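Local structure of surface layer protein (Geobacillus stearothermophilus, 4UID) at residues V7-L12 and T42-F47; Y64-L69 and V92-G97; N110-T115 and K138-N143. The protein probably assembles with copies of itself into the surface layer that coats the bacterial cell, this piece of it comprising domains 4 and 5. All coordinates share one frame; numbering follows the deposited sequence.

Contact 1. Residues V7-L12 and T42-F47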
loop_
_atom_site.group_PDB
_atom_site.type_symbol
_atom_site.label_atom_id
_atom_site.label_comp_id
_atom_site.label_asym_id
_atom_site.label_seq_id
_atom_site.Cartn_x
_atom_site.Cartn_y
_atom_site.Cartn_z
ATOM N N VAL A 7 -15.200 27.903 11.208
ATOM C CA VAL A 7 -14.856 26.657 10.477
ATOM C C VAL A 7 -15.190 25.412 11.292
ATOM O O VAL A 7 -14.546 25.158 12.301
ATOM C CB VAL A 7 -13.387 26.596 9.989
ATOM C CG1 VAL A 7 -13.193 25.410 9.047
ATOM C CG2 VAL A 7 -12.995 27.881 9.276
ATOM N N SER A 8 -16.167 24.636 10.814
ATOM C CA SER A 8 -16.763 23.507 11.548
ATOM C C SER A 8 -16.227 22.106 11.187
ATOM O O SER A 8 -16.465 21.143 11.929
ATOM C CB SER A 8 -18.290 23.531 11.401
ATOM O OG SER A 8 -18.727 22.750 10.296
ATOM N N GLU A 9 -15.544 21.996 10.040
ATOM C CA GLU A 9 -14.912 20.747 9.557
ATOM C C GLU A 9 -13.748 21.059 8.623
ATOM O O GLU A 9 -13.857 21.944 7.764
ATOM C CB GLU A 9 -15.931 19.857 8.820
ATOM C CG GLU A 9 -15.444 18.440 8.491
ATOM C CD GLU A 9 -16.181 17.784 7.322
ATOM O OE1 GLU A 9 -16.622 18.493 6.388
ATOM O OE2 GLU A 9 -16.300 16.539 7.324
ATOM N N LEU A 10 -12.642 20.336 8.802
ATOM C CA LEU A 10 -11.530 20.339 7.849
ATOM C C LEU A 10 -10.892 18.949 7.770
ATOM O O LEU A 10 -10.019 18.601 8.561
ATOM C CB LEU A 10 -10.497 21.432 8.172
ATOM C CG LEU A 10 -9.513 21.730 7.028
ATOM C CD1 LEU A 10 -10.234 22.278 5.800
ATOM C CD2 LEU A 10 -8.381 22.659 7.465
ATOM N N LYS A 11 -11.364 18.157 6.815
ATOM C CA LYS A 11 -10.915 16.779 6.627
ATOM C C LYS A 11 -10.301 16.601 5.251
ATOM O O LYS A 11 -10.645 17.306 4.308
ATOM C CB LYS A 11 -12.088 15.812 6.764
ATOM C CG LYS A 11 -12.468 15.450 8.186
ATOM C CD LYS A 11 -13.668 14.510 8.183
ATOM C CE LYS A 11 -13.763 13.707 9.477
ATOM N NZ LYS A 11 -14.580 12.469 9.304
ATOM N N LEU A 12 -9.392 15.643 5.151
ATOM C CA LEU A 12 -8.896 15.174 3.876
ATOM C C LEU A 12 -9.780 14.025 3.385
ATOM O O LEU A 12 -10.099 13.114 4.161
ATOM C CB LEU A 12 -7.454 14.723 4.055
ATOM C CG LEU A 12 -6.727 13.947 2.968
ATOM C CD1 LEU A 12 -6.529 14.767 1.694
ATOM C CD2 LEU A 12 -5.405 13.505 3.568
ATOM N N THR A 42 -9.176 15.321 -2.292
ATOM C CA THR A 42 -9.475 16.693 -1.937
ATOM C C THR A 42 -9.401 16.956 -0.416
ATOM O O THR A 42 -9.260 16.031 0.384
ATOM C CB THR A 42 -10.849 17.102 -2.534
ATOM O OG1 THR A 42 -10.989 18.516 -2.475
ATOM C CG2 THR A 42 -12.038 16.432 -1.813
ATOM N N LEU A 43 -9.463 18.223 -0.032
ATOM C CA LEU A 43 -9.870 18.595 1.318
ATOM C C LEU A 43 -11.323 19.067 1.257
ATOM O O LEU A 43 -11.708 19.794 0.323
ATOM C CB LEU A 43 -9.007 19.721 1.859
ATOM C CG LEU A 43 -7.513 19.456 1.812
ATOM C CD1 LEU A 43 -6.778 20.679 1.269
ATOM C CD2 LEU A 43 -6.983 18.986 3.167
ATOM N N THR A 44 -12.130 18.639 2.228
ATOM C CA THR A 44 -13.500 19.116 2.361
ATOM C C THR A 44 -13.505 20.088 3.541
ATOM O O THR A 44 -12.660 19.984 4.449
ATOM C CB THR A 44 -14.513 17.947 2.520
ATOM O OG1 THR A 44 -14.244 16.948 1.533
ATOM C CG2 THR A 44 -15.964 18.400 2.312
ATOM N N ALA A 45 -14.421 21.059 3.488
ATOM C CA ALA A 45 -14.594 22.070 4.537
ATOM C C ALA A 45 -16.056 22.506 4.666
ATOM O O ALA A 45 -16.745 22.778 3.666
ATOM C CB ALA A 45 -13.682 23.272 4.299
ATOM N N LYS A 46 -16.523 22.541 5.910
ATOM C CA LYS A 46 -17.841 23.052 6.246
ATOM C C LYS A 46 -17.680 24.221 7.197
ATOM O O LYS A 46 -16.661 24.325 7.901
ATOM C CB LYS A 46 -18.721 21.949 6.819
ATOM C CG LYS A 46 -19.498 21.224 5.734
ATOM C CD LYS A 46 -19.933 19.821 6.143
ATOM C CE LYS A 46 -19.928 18.895 4.928
ATOM N NZ LYS A 46 -20.506 17.551 5.198
ATOM N N PHE A 47 -18.661 25.126 7.165
ATOM C CA PHE A 47 -18.631 26.370 7.941
ATOM C C PHE A 47 -19.992 26.679 8.544
ATOM O O PHE A 47 -21.025 26.273 8.000
ATOM C CB PHE A 47 -18.205 27.570 7.084
ATOM C CG PHE A 47 -16.988 27.330 6.251
ATOM C CD1 PHE A 47 -17.104 26.795 4.958
ATOM C CD2 PHE A 47 -15.728 27.634 6.741
ATOM C CE1 PHE A 47 -15.984 26.557 4.181
ATOM C CE2 PHE A 47 -14.605 27.409 5.964
ATOM C CZ PHE A 47 -14.732 26.871 4.686
#
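The ring of Phe47 takes Val7 at its edge, near the ring plane, where CG2 of Val7 lies 3.7 Å from CE2 of Phe47. Tyr96 of strand 88-96 and Tyr64, just before strand 65-68, meet Phe47 edge-to-face, so a large aromatic suits this place. With CG turned away from its own carbonyl carbon (chi1 -48°), Phe47 runs alongside Val7, both pointing the same way.

The strands are antiparallel, their short segments 171° apart. Ser8 and Glu9 both face Lys46, a classic beta bulge: Lys46 O accepts Ser8 N at 3.0 Å and, weakly, Glu9 N. Beyond it the regular ladder resumes, with Thr44 N reaching Lys11 O at 2.9 Å.

Away from the core, Glu9 and Lys46 lie side by side. The extended Glu9 chain carries OE1 to 3.6 Å from Lys46 CD, while OE1 and NZ stay 4.2 Å apart, opposite charges close but short of a salt bridge. On the same face Thr44 OG1 is hydrogen-bonded to Thr13 OG1, farther along strand 6-14. On the inner face small Ala45 lets Leu10 come close, with CD1 3.9 Å from Ala45 CB.

Strand 6-14 is the middle of three, between 17-18 and 41-48. Leu10, Leu43 and Ala45 press on Phe66 of strand 65-68, and Val7, Leu10 and Leu12 reach strand 99-107.

Contact 2. Residues Y64-L69 and V92-G97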
loop_
_atom_site.group_PDB
_atom_site.type_symbol
_atom_site.label_atom_id
_atom_site.label_comp_id
_atom_site.label_asym_id
_atom_site.label_seq_id
_atom_site.Cartn_x
_atom_site.Cartn_y
_atom_site.Cartn_z
ATOM N N TYR A 64 -14.685 30.182 -0.706
ATOM C CA TYR A 64 -13.521 29.787 0.111
ATOM C C TYR A 64 -12.348 29.164 -0.681
ATOM O O TYR A 64 -12.552 28.410 -1.638
ATOM C CB TYR A 64 -13.960 28.932 1.331
ATOM C CG TYR A 64 -14.690 27.646 0.996
ATOM C CD1 TYR A 64 -16.029 27.651 0.578
ATOM C CD2 TYR A 64 -14.044 26.416 1.112
ATOM C CE1 TYR A 64 -16.687 26.462 0.265
ATOM C CE2 TYR A 64 -14.693 25.222 0.803
ATOM C CZ TYR A 64 -16.006 25.248 0.377
ATOM O OH TYR A 64 -16.622 24.058 0.067
ATOM N N THR A 65 -11.125 29.497 -0.257
ATOM C CA THR A 65 -9.878 29.029 -0.904
ATOM C C THR A 65 -8.927 28.207 0.002
ATOM O O THR A 65 -8.824 28.464 1.207
ATOM C CB THR A 65 -9.073 30.216 -1.467
ATOM O OG1 THR A 65 -8.792 31.145 -0.404
ATOM C CG2 THR A 65 -9.849 30.899 -2.593
ATOM N N PHE A 66 -8.222 27.245 -0.600
ATOM C CA PHE A 66 -7.247 26.388 0.095
ATOM C C PHE A 66 -5.800 26.736 -0.280
ATOM O O PHE A 66 -5.509 27.070 -1.434
ATOM C CB PHE A 66 -7.515 24.922 -0.223
ATOM C CG PHE A 66 -8.845 24.407 0.283
ATOM C CD1 PHE A 66 -10.017 24.564 -0.469
ATOM C CD2 PHE A 66 -8.932 23.727 1.505
ATOM C CE1 PHE A 66 -11.241 24.066 -0.008
ATOM C CE2 PHE A 66 -10.156 23.228 1.966
ATOM C CZ PHE A 66 -11.312 23.403 1.210
ATOM N N GLU A 67 -4.909 26.671 0.711
ATOM C CA GLU A 67 -3.469 26.951 0.550
ATOM C C GLU A 67 -2.656 25.765 1.059
ATOM O O GLU A 67 -3.048 25.105 2.021
ATOM C CB GLU A 67 -3.015 28.194 1.349
ATOM C CG GLU A 67 -4.055 29.291 1.566
ATOM C CD GLU A 67 -4.192 30.230 0.376
ATOM O OE1 GLU A 67 -3.311 31.122 0.240
ATOM O OE2 GLU A 67 -5.171 30.075 -0.418
ATOM N N SER A 68 -1.518 25.502 0.427
ATOM C CA SER A 68 -0.539 24.597 0.997
ATOM C C SER A 68 0.616 25.404 1.545
ATOM O O SER A 68 1.301 26.108 0.811
ATOM C CB SER A 68 -0.057 23.578 -0.032
ATOM O OG SER A 68 1.008 22.809 0.510
ATOM N N LEU A 69 0.837 25.299 2.844
ATOM C CA LEU A 69 1.970 25.982 3.451
ATOM C C LEU A 69 3.267 25.241 3.230
ATOM O O LEU A 69 4.326 25.749 3.559
ATOM C CB LEU A 69 1.750 26.222 4.945
ATOM C CG LEU A 69 0.463 26.907 5.429
ATOM C CD1 LEU A 69 0.665 27.286 6.893
ATOM C CD2 LEU A 69 0.018 28.116 4.594
ATOM N N VAL A 92 -1.751 22.320 5.909
ATOM C CA VAL A 92 -2.754 22.758 4.960
ATOM C C VAL A 92 -3.680 23.833 5.591
ATOM O O VAL A 92 -3.910 23.801 6.801
ATOM C CB VAL A 92 -3.454 21.493 4.403
ATOM C CG1 VAL A 92 -4.968 21.492 4.580
ATOM C CG2 VAL A 92 -3.016 21.251 2.966
ATOM N N LYS A 93 -4.167 24.784 4.779
ATOM C CA LYS A 93 -4.995 25.919 5.242
ATOM C C LYS A 93 -6.249 26.249 4.403
ATOM O O LYS A 93 -6.175 26.359 3.173
ATOM C CB LYS A 93 -4.137 27.170 5.372
ATOM C CG LYS A 93 -4.843 28.317 6.075
ATOM C CD LYS A 93 -3.836 29.215 6.764
ATOM C CE LYS A 93 -4.229 30.673 6.623
ATOM N NZ LYS A 93 -3.163 31.578 7.135
ATOM N N VAL A 94 -7.389 26.425 5.078
ATOM C CA VAL A 94 -8.626 26.900 4.423
ATOM C C VAL A 94 -8.885 28.373 4.785
ATOM O O VAL A 94 -8.579 28.792 5.909
ATOM C CB VAL A 94 -9.850 25.965 4.700
ATOM C CG1 VAL A 94 -10.362 26.089 6.136
ATOM C CG2 VAL A 94 -10.980 26.192 3.696
ATOM N N LYS A 95 -9.425 29.136 3.823
ATOM C CA LYS A 95 -9.700 30.583 3.973
ATOM C C LYS A 95 -11.121 31.010 3.606
ATOM O O LYS A 95 -11.604 30.732 2.507
ATOM C CB LYS A 95 -8.709 31.413 3.154
ATOM C CG LYS A 95 -7.622 32.098 3.973
ATOM C CD LYS A 95 -7.115 33.352 3.270
ATOM C CE LYS A 95 -8.116 34.498 3.360
ATOM N NZ LYS A 95 -8.279 35.193 2.054
ATOM N N TYR A 96 -11.774 31.706 4.537
ATOM C CA TYR A 96 -13.112 32.285 4.317
ATOM C C TYR A 96 -13.184 33.726 4.862
ATOM O O TYR A 96 -13.506 33.942 6.034
ATOM C CB TYR A 96 -14.185 31.410 4.977
ATOM C CG TYR A 96 -15.560 31.446 4.327
ATOM C CD1 TYR A 96 -16.168 32.659 3.975
ATOM C CD2 TYR A 96 -16.269 30.258 4.097
ATOM C CE1 TYR A 96 -17.424 32.686 3.393
ATOM C CE2 TYR A 96 -17.531 30.275 3.519
ATOM C CZ TYR A 96 -18.098 31.492 3.172
ATOM O OH TYR A 96 -19.342 31.531 2.604
ATOM N N GLY A 97 -12.891 34.701 4.007
ATOM C CA GLY A 97 -12.670 36.063 4.468
ATOM C C GLY A 97 -11.578 36.093 5.529
ATOM O O GLY A 97 -10.467 35.601 5.306
#
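Phe66 and Val94 form a non-hydrogen-bonded pair in the antiparallel sheet of a BIG2, immunoglobulin-like domain, and their side chains face inward together. From the backbone of Phe66, CB passes 3.9 Å from Lys93 O. With CG anti to its own carbonyl carbon (chi1 -65°), the ring then lies alongside Val94. CD2 is 3.9 Å from CG2 of Val94, and CE2, further out, comes to 3.5 Å from the same CG2. This methyl sits over one ring face, offset toward the rim and 3.8 Å from the ring centroid, a CH-pi contact. A branched valine suits this place because CG2 can rest on the ring while the strand stays extended. Leu43 and Ala45 of strand 41-48 and Leu10 of strand 6-14 also touch Phe66, which therefore belongs to the packing between the two sheets.

The neighbouring pairs carry the ladder. Thr65 and Lys95 exchange two backbone bonds, and so do Glu67 and Lys93, with Glu67 N 2.8 Å from Lys93 O and an N-H...O angle of 163°. These four residues turn to the other face of the sheet, where polar side chains suit the outward position: the short threonine and the longer glutamate and lysines. Thr65 and Lys95 lie side by side there, OG1 of the threonine 3.6 Å from CB of the lysine. Glu67 brings opposite charge into the neighbourhood of both lysines, but its carboxylate makes no salt bridge with either ammonium.

At the Tyr96 end, Tyr64 CB lies 3.8 Å from Tyr96 CD2. The Tyr64 ring slants across Val94, its CD2 4.0 Å from CG2 of the valine, and at its edge, in the ring plane, sits CZ of Phe66.

Contact 3. Residues N110-T115 and K138-N143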
loop_
_atom_site.group_PDB
_atom_site.type_symbol
_atom_site.label_atom_id
_atom_site.label_comp_id
_atom_site.label_asym_id
_atom_site.label_seq_id
_atom_site.Cartn_x
_atom_site.Cartn_y
_atom_site.Cartn_z
ATOM N N ASN A 110 6.324 5.575 -0.223
ATOM C CA ASN A 110 5.651 4.456 -0.887
ATOM C C ASN A 110 6.131 3.095 -0.393
ATOM O O ASN A 110 7.296 2.959 0.024
ATOM C CB ASN A 110 5.822 4.504 -2.402
ATOM C CG ASN A 110 5.482 5.847 -2.974
ATOM O OD1 ASN A 110 4.447 6.431 -2.634
ATOM N ND2 ASN A 110 6.363 6.365 -3.838
ATOM N N PRO A 111 5.228 2.086 -0.438
ATOM C CA PRO A 111 5.555 0.683 -0.225
ATOM C C PRO A 111 6.765 0.243 -1.017
ATOM O O PRO A 111 6.911 0.603 -2.178
ATOM C CB PRO A 111 4.335 -0.016 -0.772
ATOM C CG PRO A 111 3.228 0.896 -0.376
ATOM C CD PRO A 111 3.769 2.276 -0.560
ATOM N N VAL A 112 7.652 -0.484 -0.358
ATOM C CA VAL A 112 8.740 -1.237 -1.010
ATOM C C VAL A 112 8.775 -2.622 -0.343
ATOM O O VAL A 112 8.226 -2.783 0.745
ATOM C CB VAL A 112 10.109 -0.513 -0.901
ATOM C CG1 VAL A 112 10.113 0.764 -1.736
ATOM C CG2 VAL A 112 10.457 -0.224 0.554
ATOM N N LEU A 113 9.411 -3.602 -0.977
ATOM C CA LEU A 113 9.439 -4.958 -0.453
ATOM C C LEU A 113 10.329 -5.060 0.796
ATOM O O LEU A 113 11.512 -4.730 0.771
ATOM C CB LEU A 113 9.903 -5.930 -1.528
ATOM C CG LEU A 113 10.374 -7.306 -1.049
ATOM C CD1 LEU A 113 9.206 -8.248 -0.779
ATOM C CD2 LEU A 113 11.377 -7.913 -2.021
ATOM N N GLU A 114 9.750 -5.540 1.885
ATOM C CA GLU A 114 10.473 -5.657 3.128
ATOM C C GLU A 114 10.706 -7.113 3.516
ATOM O O GLU A 114 11.802 -7.463 3.939
ATOM C CB GLU A 114 9.691 -4.923 4.204
ATOM C CG GLU A 114 10.305 -4.897 5.591
ATOM C CD GLU A 114 11.562 -4.074 5.666
ATOM O OE1 GLU A 114 11.784 -3.194 4.807
ATOM O OE2 GLU A 114 12.337 -4.312 6.604
ATOM N N THR A 115 9.680 -7.951 3.347
ATOM C CA THR A 115 9.690 -9.344 3.812
ATOM C C THR A 115 9.103 -10.293 2.795
ATOM O O THR A 115 8.037 -10.049 2.249
ATOM C CB THR A 115 8.825 -9.492 5.085
ATOM O OG1 THR A 115 9.207 -8.483 6.034
ATOM C CG2 THR A 115 8.910 -10.918 5.722
ATOM N N LYS A 138 5.642 -8.763 1.695
ATOM C CA LYS A 138 5.186 -7.697 2.566
ATOM C C LYS A 138 6.067 -6.465 2.433
ATOM O O LYS A 138 7.294 -6.575 2.243
ATOM C CB LYS A 138 5.112 -8.170 4.021
ATOM C CG LYS A 138 4.229 -9.407 4.247
ATOM C CD LYS A 138 3.311 -9.225 5.437
ATOM C CE LYS A 138 2.542 -10.497 5.767
ATOM N NZ LYS A 138 3.011 -11.192 7.009
ATOM N N ASP A 139 5.425 -5.303 2.507
ATOM C CA ASP A 139 6.111 -4.021 2.523
ATOM C C ASP A 139 6.609 -3.592 3.907
ATOM O O ASP A 139 6.395 -4.297 4.890
ATOM C CB ASP A 139 5.223 -2.938 1.917
ATOM C CG ASP A 139 3.953 -2.682 2.716
ATOM O OD1 ASP A 139 3.890 -2.892 3.955
ATOM O OD2 ASP A 139 2.998 -2.235 2.068
ATOM N N GLN A 140 7.251 -2.428 3.982
ATOM C CA GLN A 140 7.850 -1.940 5.249
ATOM C C GLN A 140 6.827 -1.723 6.371
ATOM O O GLN A 140 7.179 -1.742 7.554
ATOM C CB GLN A 140 8.719 -0.684 5.048
ATOM C CG GLN A 140 7.961 0.554 4.620
ATOM C CD GLN A 140 7.883 0.700 3.119
ATOM O OE1 GLN A 140 7.613 -0.279 2.366
ATOM N NE2 GLN A 140 8.111 1.930 2.657
ATOM N N TYR A 141 5.572 -1.527 5.990
ATOM C CA TYR A 141 4.505 -1.351 6.950
ATOM C C TYR A 141 3.884 -2.677 7.367
ATOM O O TYR A 141 2.944 -2.699 8.167
ATOM C CB TYR A 141 3.446 -0.412 6.371
ATOM C CG TYR A 141 4.025 0.871 5.839
ATOM C CD1 TYR A 141 4.615 1.819 6.703
ATOM C CD2 TYR A 141 3.990 1.152 4.463
ATOM C CE1 TYR A 141 5.160 3.006 6.207
ATOM C CE2 TYR A 141 4.524 2.344 3.961
ATOM C CZ TYR A 141 5.106 3.268 4.830
ATOM O OH TYR A 141 5.627 4.447 4.320
ATOM N N GLY A 142 4.400 -3.774 6.812
ATOM C CA GLY A 142 3.876 -5.108 7.084
ATOM C C GLY A 142 2.538 -5.414 6.443
ATOM O O GLY A 142 1.801 -6.255 6.947
ATOM N N ASN A 143 2.205 -4.732 5.346
ATOM C CA ASN A 143 1.070 -5.134 4.511
ATOM C C ASN A 143 1.532 -5.835 3.250
ATOM O O ASN A 143 2.663 -5.653 2.803
ATOM C CB ASN A 143 0.218 -3.950 4.094
ATOM C CG ASN A 143 -0.042 -2.988 5.217
ATOM O OD1 ASN A 143 0.279 -1.797 5.091
ATOM N ND2 ASN A 143 -0.622 -3.486 6.326
#
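Lys138 O is gripped by two successive backbone donors: Glu114 N at 2.7 Å, in the carbonyl plane, and Thr115 N at 3.0 Å, tilted 29° from it. Lys138 N returns a bond to Thr115 O.

Next to this pairing, the amide of Gln140 does backbone work. Its CG stands between its own N and carbonyl carbon (chi1 66°), and a bend at chi2 brings the amide to the chain at 110-112. OE1 accepts Val112 N at 2.7 Å, on a lone pair and nearly straight at 168°, while NE2 gives to Asn110 O at 2.9 Å from above the carbonyl plane. Glutamine suits the site because one amide offers both acceptor and donor. A leucine here would probably leave Val112 N and Asn110 O without these mates and the chain around Pro111 freer to move.

Pro111 lies beside Asp139, CB of the proline 3.8 Å from OD2. OD1 of Asp139 faces its own turn and accepts Asn143 N at 2.9 Å. Gln140 CG sits over the centre of the Tyr141 ring, whose OH bonds to Ala109 O. Asn110 OD1 takes Asn25 N, tying the chain to a loop of the preceding domain.

In the region of the second BIG2, Ig-like domain, Glu114 and Thr115 opposite Lys138 make a classic beta bulge; beside it lies a type I turn from Asp139 to Gly142.

In the fold
Contacts 1 and 2 belong to one Ig-like domain and to its two facing sheets: their centres are 10 Å apart, and they meet through Leu43 on Val92 and Phe66 and through Phe47 on Tyr64 and Tyr96. Each turns apolar groups to this shared core and charged ones outward. Contact 3 is a surface contact in the next BIG2 region, its centre 32 Å from that of contact 1 and 34 Å from that of contact 2. There backbone pairing, a side-chain amide and a turn do most of the work, consistent with a place where the chain probably passes between domains. Contacts 1 and 3 each carry a classic bulge; contact 2 keeps regular pairing.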